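Local coordinates for Lmo2470 protein (Listeria monocytogenes EGD-e, PDB 5HL3) that binds the host protein afadin and facilitates basement membrane crossing by Listeria, as a calcium-binding leucine-rich repeat protein of the internalin family, at residues 278-284 and 323-329; 110-116 and 130-136; 66-71 and 92-96. One frame throughout, in Å; residues are numbered along the deposited sequence.

Contact 1 of 3, residues 278-284 and 323-329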
loop_
_atom_site.group_PDB
_atom_site.type_symbol
_atom_site.label_atom_id
_atom_site.label_comp_id
_atom_site.label_asym_id
_atom_site.label_seq_id
_atom_site.Cartn_x
_atom_site.Cartn_y
_atom_site.Cartn_z
ATOM N N ASP A 278 -22.105 -6.083 41.146
ATOM C CA ASP A 278 -21.726 -7.104 40.172
ATOM C C ASP A 278 -20.339 -6.847 39.602
ATOM O O ASP A 278 -19.885 -5.712 39.526
ATOM C CB ASP A 278 -22.670 -7.098 38.951
ATOM C CG ASP A 278 -24.086 -7.567 39.257
ATOM O OD1 ASP A 278 -24.341 -8.150 40.332
ATOM O OD2 ASP A 278 -24.957 -7.337 38.369
ATOM N N THR A 279 -19.685 -7.924 39.191
ATOM C CA THR A 279 -18.478 -7.813 38.381
ATOM C C THR A 279 -18.940 -7.732 36.908
ATOM O O THR A 279 -20.144 -7.736 36.620
ATOM C CB THR A 279 -17.528 -9.009 38.591
ATOM O OG1 THR A 279 -18.213 -10.225 38.252
ATOM C CG2 THR A 279 -17.055 -9.075 40.002
ATOM N N CYS A 280 -17.995 -7.658 35.980
ATOM C CA CYS A 280 -18.330 -7.561 34.576
ATOM C C CYS A 280 -17.408 -8.484 33.784
ATOM O O CYS A 280 -16.185 -8.389 33.881
ATOM C CB CYS A 280 -18.169 -6.118 34.133
ATOM S SG CYS A 280 -18.687 -5.819 32.437
ATOM N N THR A 281 -18.009 -9.380 33.005
ATOM C CA THR A 281 -17.265 -10.378 32.247
ATOM C C THR A 281 -17.435 -10.121 30.763
ATOM O O THR A 281 -18.508 -9.761 30.307
ATOM C CB THR A 281 -17.742 -11.788 32.647
ATOM O OG1 THR A 281 -17.457 -11.986 34.039
ATOM C CG2 THR A 281 -17.072 -12.852 31.834
ATOM N N ILE A 282 -16.356 -10.307 30.013
ATOM C CA ILE A 282 -16.324 -10.106 28.573
ATOM C C ILE A 282 -15.776 -11.329 27.844
ATOM O O ILE A 282 -14.975 -12.106 28.394
ATOM C CB ILE A 282 -15.427 -8.882 28.152
ATOM C CG1 ILE A 282 -13.972 -9.040 28.654
ATOM C CG2 ILE A 282 -16.038 -7.586 28.666
ATOM C CD1 ILE A 282 -12.971 -8.085 28.042
ATOM N N ASP A 283 -16.195 -11.446 26.594
ATOM C CA ASP A 283 -15.575 -12.342 25.622
ATOM C C ASP A 283 -14.476 -11.537 24.917
ATOM O O ASP A 283 -14.617 -10.332 24.685
ATOM C CB ASP A 283 -16.590 -12.813 24.572
ATOM C CG ASP A 283 -17.660 -13.688 25.127
ATOM O OD1 ASP A 283 -17.472 -14.356 26.157
ATOM O OD2 ASP A 283 -18.745 -13.719 24.488
ATOM N N LEU A 284 -13.367 -12.185 24.603
ATOM C CA LEU A 284 -12.295 -11.515 23.835
ATOM C C LEU A 284 -11.504 -12.552 23.082
ATOM O O LEU A 284 -10.397 -12.906 23.483
ATOM C CB LEU A 284 -11.424 -10.640 24.739
ATOM C CG LEU A 284 -10.460 -9.670 24.039
ATOM C CD1 LEU A 284 -11.169 -8.809 23.025
ATOM C CD2 LEU A 284 -9.737 -8.831 25.089
ATOM N N THR A 323 -13.017 -16.320 29.029
ATOM C CA THR A 323 -13.598 -14.996 29.297
ATOM C C THR A 323 -12.625 -14.261 30.214
ATOM O O THR A 323 -11.665 -14.840 30.735
ATOM C CB THR A 323 -14.980 -15.073 29.986
ATOM O OG1 THR A 323 -14.848 -15.725 31.231
ATOM C CG2 THR A 323 -16.023 -15.832 29.153
ATOM N N ILE A 324 -12.876 -12.966 30.387
ATOM C CA ILE A 324 -12.087 -12.098 31.250
ATOM C C ILE A 324 -13.059 -11.356 32.152
ATOM O O ILE A 324 -14.064 -10.837 31.670
ATOM C CB ILE A 324 -11.234 -11.101 30.443
ATOM C CG1 ILE A 324 -10.233 -11.847 29.567
ATOM C CG2 ILE A 324 -10.523 -10.122 31.370
ATOM C CD1 ILE A 324 -9.498 -10.971 28.561
ATOM N N THR A 325 -12.760 -11.286 33.450
ATOM C CA THR A 325 -13.653 -10.616 34.405
ATOM C C THR A 325 -12.971 -9.415 35.024
ATOM O O THR A 325 -11.849 -9.530 35.507
ATOM C CB THR A 325 -14.117 -11.584 35.510
ATOM O OG1 THR A 325 -14.881 -12.637 34.897
ATOM C CG2 THR A 325 -14.966 -10.886 36.535
ATOM N N VAL A 326 -13.635 -8.260 34.971
ATOM C CA VAL A 326 -13.162 -7.042 35.611
ATOM C C VAL A 326 -14.007 -6.813 36.846
ATOM O O VAL A 326 -15.234 -6.884 36.802
ATOM C CB VAL A 326 -13.263 -5.846 34.659
ATOM C CG1 VAL A 326 -12.723 -4.579 35.318
ATOM C CG2 VAL A 326 -12.513 -6.148 33.392
ATOM N N ASP A 327 -13.339 -6.607 37.972
ATOM C CA ASP A 327 -14.049 -6.439 39.230
ATOM C C ASP A 327 -14.573 -5.014 39.391
ATOM O O ASP A 327 -13.903 -4.151 39.960
ATOM C CB ASP A 327 -13.179 -6.830 40.415
ATOM C CG ASP A 327 -13.931 -6.791 41.720
ATOM O OD1 ASP A 327 -15.144 -6.497 41.718
ATOM O OD2 ASP A 327 -13.319 -7.073 42.770
ATOM N N THR A 328 -15.809 -4.828 38.933
ATOM C CA THR A 328 -16.570 -3.567 39.032
ATOM C C THR A 328 -17.496 -3.538 40.255
ATOM O O THR A 328 -18.325 -2.649 40.369
ATOM C CB THR A 328 -17.462 -3.403 37.771
ATOM O OG1 THR A 328 -18.168 -4.625 37.532
ATOM C CG2 THR A 328 -16.638 -3.053 36.552
ATOM N N SER A 329 -17.336 -4.483 41.178
ATOM C CA SER A 329 -18.288 -4.652 42.275
ATOM C C SER A 329 -18.357 -3.498 43.289
ATOM O O SER A 329 -19.381 -3.341 43.964
ATOM C CB SER A 329 -18.031 -5.975 42.988
ATOM O OG SER A 329 -16.810 -5.955 43.702
#
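The edge of the C-terminal beta domain, consistent with an immunoglobulin-like (E-set) fold, is made here by antiparallel strands 280-283 and 323-326. Two hydrogen-bonded pairs hold them: Cys280 with Val326, where Val326 N reaches Cys280 O at 2.8 Å, and Ile282 with Ile324, where Ile282 N meets Ile324 O at 2.9 Å. Between them Thr281 and Thr325 form a non-hydrogen-bonded pair. Both hydroxyls lie beside their own backbone N (chi1 -62° and -63°), which brings Thr281 OG1 within 2.8 Å of Thr325 OG1 in a hydrogen bond; Asn318 ND2 also bonds to Thr325 OG1. On the same side, the Thr281 methyl CG2 rests 3.6 Å from Thr323 CB.

On the other side of the sheet, Ile282 CG1 packs 3.9 Å from Ile324 CB, and Cys280, Ile282 and Val326 all touch Trp356 of strand 350-360. Beyond the strands, Thr328 OG1 donates to Asp278 O, tilted 26° from that carbonyl plane. Asp327 closes an Asx turn: its OD1 accepts from Ser329 N on the anti side, somewhat out of the carboxylate plane, and, through the syn lone pair, from Ser329 OG at 2.6 Å.

Contact 2 of 3, residues 110-116 and 130-136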
loop_
_atom_site.group_PDB
_atom_site.type_symbol
_atom_site.label_atom_id
_atom_site.label_comp_id
_atom_site.label_asym_id
_atom_site.label_seq_id
_atom_site.Cartn_x
_atom_site.Cartn_y
_atom_site.Cartn_z
ATOM N N LEU A 110 2.540 14.340 -1.651
ATOM C CA LEU A 110 1.594 14.516 -2.753
ATOM C C LEU A 110 1.711 15.845 -3.472
ATOM O O LEU A 110 0.720 16.449 -3.874
ATOM C CB LEU A 110 0.139 14.287 -2.231
ATOM C CG LEU A 110 -0.150 12.860 -1.738
ATOM C CD1 LEU A 110 -1.310 12.752 -0.744
ATOM C CD2 LEU A 110 -0.355 11.913 -2.930
ATOM N N THR A 111 2.953 16.315 -3.677
ATOM C CA THR A 111 3.164 17.630 -4.270
ATOM C C THR A 111 3.017 17.643 -5.787
ATOM O O THR A 111 2.972 18.724 -6.390
ATOM C CB THR A 111 4.569 18.143 -3.956
ATOM O OG1 THR A 111 5.508 17.191 -4.449
ATOM C CG2 THR A 111 4.751 18.342 -2.436
ATOM N N ARG A 112 3.055 16.474 -6.424
ATOM C CA ARG A 112 2.960 16.372 -7.886
ATOM C C ARG A 112 1.827 15.433 -8.283
ATOM O O ARG A 112 1.489 14.536 -7.555
ATOM C CB ARG A 112 4.279 15.859 -8.477
ATOM C CG ARG A 112 5.486 16.760 -8.300
ATOM C CD ARG A 112 5.477 17.933 -9.275
ATOM N NE ARG A 112 6.636 18.793 -9.061
ATOM C CZ ARG A 112 6.692 19.808 -8.225
ATOM N NH1 ARG A 112 5.607 20.180 -7.558
ATOM N NH2 ARG A 112 7.829 20.504 -8.085
ATOM N N ASN A 113 1.235 15.700 -9.445
ATOM C CA ASN A 113 0.149 14.928 -10.024
ATOM C C ASN A 113 0.642 14.190 -11.260
ATOM O O ASN A 113 1.388 14.773 -12.075
ATOM C CB ASN A 113 -0.957 15.868 -10.514
ATOM C CG ASN A 113 -1.567 16.725 -9.430
ATOM O OD1 ASN A 113 -1.807 16.298 -8.314
ATOM N ND2 ASN A 113 -1.964 17.919 -9.821
ATOM N N LEU A 114 0.242 12.935 -11.430
ATOM C CA LEU A 114 0.623 12.147 -12.604
ATOM C C LEU A 114 -0.535 11.316 -13.108
ATOM O O LEU A 114 -1.311 10.808 -12.306
ATOM C CB LEU A 114 1.753 11.144 -12.280
ATOM C CG LEU A 114 3.127 11.735 -11.935
ATOM C CD1 LEU A 114 4.037 10.599 -11.519
ATOM C CD2 LEU A 114 3.727 12.520 -13.108
ATOM N N SER A 115 -0.677 11.189 -14.426
ATOM C CA SER A 115 -1.629 10.239 -15.007
ATOM C C SER A 115 -0.876 9.032 -15.557
ATOM O O SER A 115 0.302 9.146 -15.910
ATOM C CB SER A 115 -2.498 10.886 -16.093
ATOM O OG SER A 115 -1.703 11.476 -17.119
ATOM N N LEU A 116 -1.577 7.896 -15.619
ATOM C CA LEU A 116 -1.045 6.636 -16.100
ATOM C C LEU A 116 -1.790 6.240 -17.370
ATOM O O LEU A 116 -2.893 5.701 -17.301
ATOM C CB LEU A 116 -1.129 5.534 -15.030
ATOM C CG LEU A 116 -0.643 4.147 -15.481
ATOM C CD1 LEU A 116 0.695 4.171 -16.205
ATOM C CD2 LEU A 116 -0.584 3.206 -14.292
HETATM N N MSE A 130 5.283 4.779 -9.527
HETATM C CA MSE A 130 4.819 6.186 -9.515
HETATM C C MSE A 130 4.486 6.637 -8.111
HETATM O O MSE A 130 3.936 7.728 -7.919
HETATM C CB MSE A 130 3.580 6.309 -10.369
HETATM C CG MSE A 130 3.857 5.999 -11.852
HETATM SE SE MSE A 130 2.231 5.936 -12.937
HETATM C CE MSE A 130 2.112 7.760 -13.162
ATOM N N SER A 131 4.855 5.840 -7.123
ATOM C CA SER A 131 4.534 6.116 -5.715
ATOM C C SER A 131 4.876 7.528 -5.251
ATOM O O SER A 131 5.928 8.078 -5.543
ATOM C CB SER A 131 5.265 5.141 -4.830
ATOM O OG SER A 131 4.915 3.806 -5.175
ATOM N N GLY A 132 3.938 8.100 -4.485
ATOM C CA GLY A 132 4.108 9.438 -3.853
ATOM C C GLY A 132 3.473 10.571 -4.619
ATOM O O GLY A 132 3.429 11.679 -4.147
ATOM N N ASN A 133 2.988 10.279 -5.811
ATOM C CA ASN A 133 2.400 11.276 -6.693
ATOM C C ASN A 133 0.892 11.076 -6.790
ATOM O O ASN A 133 0.409 9.942 -6.843
ATOM C CB ASN A 133 3.095 11.156 -8.042
ATOM C CG ASN A 133 4.592 11.409 -7.926
ATOM O OD1 ASN A 133 5.002 12.512 -7.620
ATOM N ND2 ASN A 133 5.407 10.375 -8.126
ATOM N N ASN A 134 0.158 12.171 -6.767
ATOM C CA ASN A 134 -1.301 12.074 -6.817
ATOM C C ASN A 134 -1.742 11.596 -8.202
ATOM O O ASN A 134 -1.473 12.257 -9.214
ATOM C CB ASN A 134 -1.900 13.467 -6.562
ATOM C CG ASN A 134 -3.393 13.474 -6.700
ATOM O OD1 ASN A 134 -4.053 12.628 -6.155
ATOM N ND2 ASN A 134 -3.920 14.379 -7.502
ATOM N N LEU A 135 -2.433 10.476 -8.269
ATOM C CA LEU A 135 -2.910 9.964 -9.547
ATOM C C LEU A 135 -4.020 10.864 -10.107
ATOM O O LEU A 135 -4.946 11.236 -9.395
ATOM C CB LEU A 135 -3.422 8.531 -9.422
ATOM C CG LEU A 135 -3.838 7.870 -10.726
ATOM C CD1 LEU A 135 -2.618 7.557 -11.539
ATOM C CD2 LEU A 135 -4.639 6.612 -10.461
ATOM N N ILE A 136 -3.905 11.229 -11.392
ATOM C CA ILE A 136 -4.953 11.927 -12.113
ATOM C C ILE A 136 -5.813 10.856 -12.784
ATOM O O ILE A 136 -5.301 10.059 -13.565
ATOM C CB ILE A 136 -4.344 12.814 -13.191
ATOM C CG1 ILE A 136 -3.409 13.852 -12.594
ATOM C CG2 ILE A 136 -5.460 13.521 -13.967
ATOM C CD1 ILE A 136 -2.567 14.529 -13.648
HETATM O O HOH W 1 4.336 12.054 -1.684
HETATM O O HOH W 2 4.298 13.997 -5.332
HETATM O O HOH W 3 -4.382 7.819 -14.849
#
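Asn113 and Asn134 lie side by side and point the same way, their amide planes 70° apart. Asn134 ND2 donates to Asn113 OD1 at 3.0 Å; the acceptor sits in the amide plane of Asn134, yet the donor stands 48° above that of Asn113, so the bond misses the lone pairs. On the same face, the CD1 end of Ile136 comes up to Asn113 CB at 3.8 Å.

On the other side of this short parallel pair, Leu114 crosses Asn133 at a slant, its CD1 methyl 3.6 Å from Asn133 CB. Met130, a selenomethionine, bends at its last torsion (chi3 82°), which folds the CE methyl back to within 3.5 Å of Leu114 CB while SE packs against Leu116.

Asn133 falls at the consensus asparagine of the leucine-rich repeat, just past strand 127-129, and its amide binds backbone groups of its own turn and of the one before, as the asparagine of this motif does. ND2 donates to Met130 O across the type II turn 130-133 and to Ala104 O, which follows strand 100-103. Its OD1 accepts a hydrogen bond from a water that also donates to Gly132 O and accepts from Arg112 N, so one water joins three polar groups of the two segments. Pro106, a ligand of one bound calcium ion, lies against the Asn133 side chain, and Leu157, a ligand of another, touches Asn134.

Backbone bonds run alternately between the strands: Asn134 N to Arg112 O, Leu114 N to Asn134 O, and Ile136 N to Leu114 O at 2.8 Å. Past their end a second water bridges the segments, accepting from Leu116 N and donating to Ile136 O.

Contact 3 of 3, residues 66-71 and 92-96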
loop_
_atom_site.group_PDB
_atom_site.type_symbol
_atom_site.label_atom_id
_atom_site.label_comp_id
_atom_site.label_asym_id
_atom_site.label_seq_id
_atom_site.Cartn_x
_atom_site.Cartn_y
_atom_site.Cartn_z
ATOM N N LEU A 66 10.985 13.482 -27.417
ATOM C CA LEU A 66 11.755 12.243 -27.489
ATOM C C LEU A 66 11.390 11.387 -28.694
ATOM O O LEU A 66 12.209 10.559 -29.140
ATOM C CB LEU A 66 11.584 11.416 -26.200
ATOM C CG LEU A 66 12.236 11.936 -24.942
ATOM C CD1 LEU A 66 11.844 11.063 -23.756
ATOM C CD2 LEU A 66 13.752 12.003 -25.044
ATOM N N GLU A 67 10.220 11.615 -29.286
ATOM C CA GLU A 67 9.838 10.850 -30.492
ATOM C C GLU A 67 10.654 11.262 -31.733
ATOM O O GLU A 67 10.543 10.636 -32.775
ATOM C CB GLU A 67 8.353 10.969 -30.770
ATOM C CG GLU A 67 7.924 12.347 -31.253
ATOM C CD GLU A 67 6.437 12.592 -31.164
ATOM O OE1 GLU A 67 5.647 11.645 -30.906
ATOM O OE2 GLU A 67 6.020 13.749 -31.349
ATOM N N ARG A 68 11.483 12.300 -31.598
ATOM C CA ARG A 68 12.342 12.757 -32.694
ATOM C C ARG A 68 13.632 11.959 -32.790
ATOM O O ARG A 68 14.410 12.193 -33.702
ATOM C CB ARG A 68 12.670 14.234 -32.515
ATOM C CG ARG A 68 11.420 15.122 -32.620
ATOM C CD ARG A 68 11.633 16.477 -31.973
ATOM N NE ARG A 68 12.658 17.287 -32.641
ATOM C CZ ARG A 68 12.421 18.245 -33.534
ATOM N NH1 ARG A 68 11.194 18.493 -33.956
ATOM N NH2 ARG A 68 13.429 18.935 -34.031
ATOM N N ALA A 69 13.864 11.026 -31.870
ATOM C CA ALA A 69 15.081 10.203 -31.888
ATOM C C ALA A 69 14.727 8.751 -31.619
ATOM O O ALA A 69 13.845 8.469 -30.809
ATOM C CB ALA A 69 16.079 10.690 -30.834
HETATM N N MSE A 70 15.412 7.837 -32.294
HETATM C CA MSE A 70 15.205 6.404 -32.097
HETATM C C MSE A 70 16.125 5.866 -31.033
HETATM O O MSE A 70 17.344 5.969 -31.175
HETATM C CB MSE A 70 15.435 5.670 -33.417
HETATM C CG MSE A 70 15.175 4.161 -33.307
HETATM SE SE MSE A 70 13.373 3.644 -32.733
HETATM C CE MSE A 70 12.471 4.329 -34.302
ATOM N N PHE A 71 15.540 5.293 -29.978
ATOM C CA PHE A 71 16.273 4.691 -28.859
ATOM C C PHE A 71 16.139 3.162 -28.960
ATOM O O PHE A 71 15.251 2.552 -28.359
ATOM C CB PHE A 71 15.714 5.208 -27.531
ATOM C CG PHE A 71 15.841 6.702 -27.365
ATOM C CD1 PHE A 71 17.028 7.265 -26.965
ATOM C CD2 PHE A 71 14.760 7.544 -27.630
ATOM C CE1 PHE A 71 17.152 8.631 -26.812
ATOM C CE2 PHE A 71 14.878 8.915 -27.473
ATOM C CZ PHE A 71 16.092 9.459 -27.070
ATOM N N ILE A 92 5.195 7.098 -26.715
ATOM C CA ILE A 92 5.849 7.385 -27.996
ATOM C C ILE A 92 6.361 6.095 -28.613
ATOM O O ILE A 92 6.455 5.067 -27.915
ATOM C CB ILE A 92 6.982 8.429 -27.849
ATOM C CG1 ILE A 92 8.058 7.953 -26.850
ATOM C CG2 ILE A 92 6.403 9.772 -27.380
ATOM C CD1 ILE A 92 9.298 8.796 -26.830
ATOM N N THR A 93 6.692 6.137 -29.898
ATOM C CA THR A 93 7.033 4.928 -30.629
ATOM C C THR A 93 8.529 4.633 -30.714
ATOM O O THR A 93 8.910 3.636 -31.308
ATOM C CB THR A 93 6.524 5.035 -32.086
ATOM O OG1 THR A 93 7.128 6.160 -32.708
ATOM C CG2 THR A 93 4.989 5.135 -32.126
ATOM N N THR A 94 9.363 5.475 -30.111
ATOM C CA THR A 94 10.812 5.373 -30.289
ATOM C C THR A 94 11.576 4.780 -29.113
ATOM O O THR A 94 12.786 4.896 -29.058
ATOM C CB THR A 94 11.397 6.764 -30.617
ATOM O OG1 THR A 94 11.041 7.673 -29.583
ATOM C CG2 THR A 94 10.853 7.280 -31.972
ATOM N N ILE A 95 10.886 4.131 -28.177
ATOM C CA ILE A 95 11.557 3.389 -27.079
ATOM C C ILE A 95 10.893 2.001 -27.046
ATOM O O ILE A 95 10.267 1.595 -26.049
ATOM C CB ILE A 95 11.451 4.083 -25.714
ATOM C CG1 ILE A 95 11.673 5.601 -25.845
ATOM C CG2 ILE A 95 12.485 3.468 -24.762
ATOM C CD1 ILE A 95 11.467 6.339 -24.531
ATOM N N PRO A 96 11.033 1.239 -28.134
ATOM C CA PRO A 96 10.295 -0.011 -28.266
ATOM C C PRO A 96 10.619 -1.075 -27.233
ATOM O O PRO A 96 9.749 -1.936 -26.950
ATOM C CB PRO A 96 10.696 -0.501 -29.659
ATOM C CG PRO A 96 11.984 0.180 -29.969
ATOM C CD PRO A 96 11.828 1.526 -29.346
HETATM O O HOH W 4 5.655 8.725 -31.106
#
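Two strandless segments meet through one backbone hydrogen bond, Phe71 N to Thr94 O at 2.9 Å, with Met70 set against Thr94 and Phe71 against Ile95. They belong to neighbouring turns of the leucine-rich repeat coil near the helical cap region: segment 66-71 leads into strand 76-79 and segment 92-96 into strand 100-103, the second and third strands of the parallel sheet.

Thr94 is the central side chain. It points into the curve of the chain formed by the 3-10 segment 66-68 and the residues after it. With OG1 lodged between its own backbone N and carbonyl carbon (chi1 56°), the hydroxyl faces two carbonyls, 3.1 Å from Leu66 O and 3.2 Å from Ala69 O. The methyl CG2 also lies by Ala69 O, and reaches Glu67 O at 3.5 Å. Met70, a selenomethionine bent at both outer torsions, curls back across Thr94 and brings SE near Thr94 O and Pro96 CD.

Thr94 O has a second neighbour in the Phe71 ring, at whose edge it lies in plane, 3.6 Å from CD2. Ile95 runs alongside this ring and points the same way, its CG1 near CD2. Beyond the pair, Leu45, Leu51 and Met27 touch Phe71, so the ring joins the repeat to helices 42-46 and 21-30 and to strand 50-53.

Next to the hydroxyl of Thr94, Ile92 packs its CD1 methyl on Leu66 CB at 3.5 Å, while Glu67 crosses over Ile92 CG2. The Glu67 carboxylate is held by Gln64 NE2 at OE1; a water donates to the same oxygen at 2.9 Å and accepts from Thr93 N at 3.0 Å.

How the contacts relate
From the N terminus the contacts follow one another in series; none nests in or crosses another. Contact 3 closes first, joining two successive turns where the helical cap gives way to the repeats and enclosing strand 76-79. Contact 2 comes next, its centre 24 Å away on the same side of the chain's centre; its short loop holds strand 127-129 and ties two later turns together at their small two-stranded sheet. The parallel repeat sheet then runs on to strand 260-261 before contact 1 closes a loop with helix 285-292 and strands 301-306 and 310-318, in the separate C-terminal beta domain. Its centre lies 71 Å from that of contact 3.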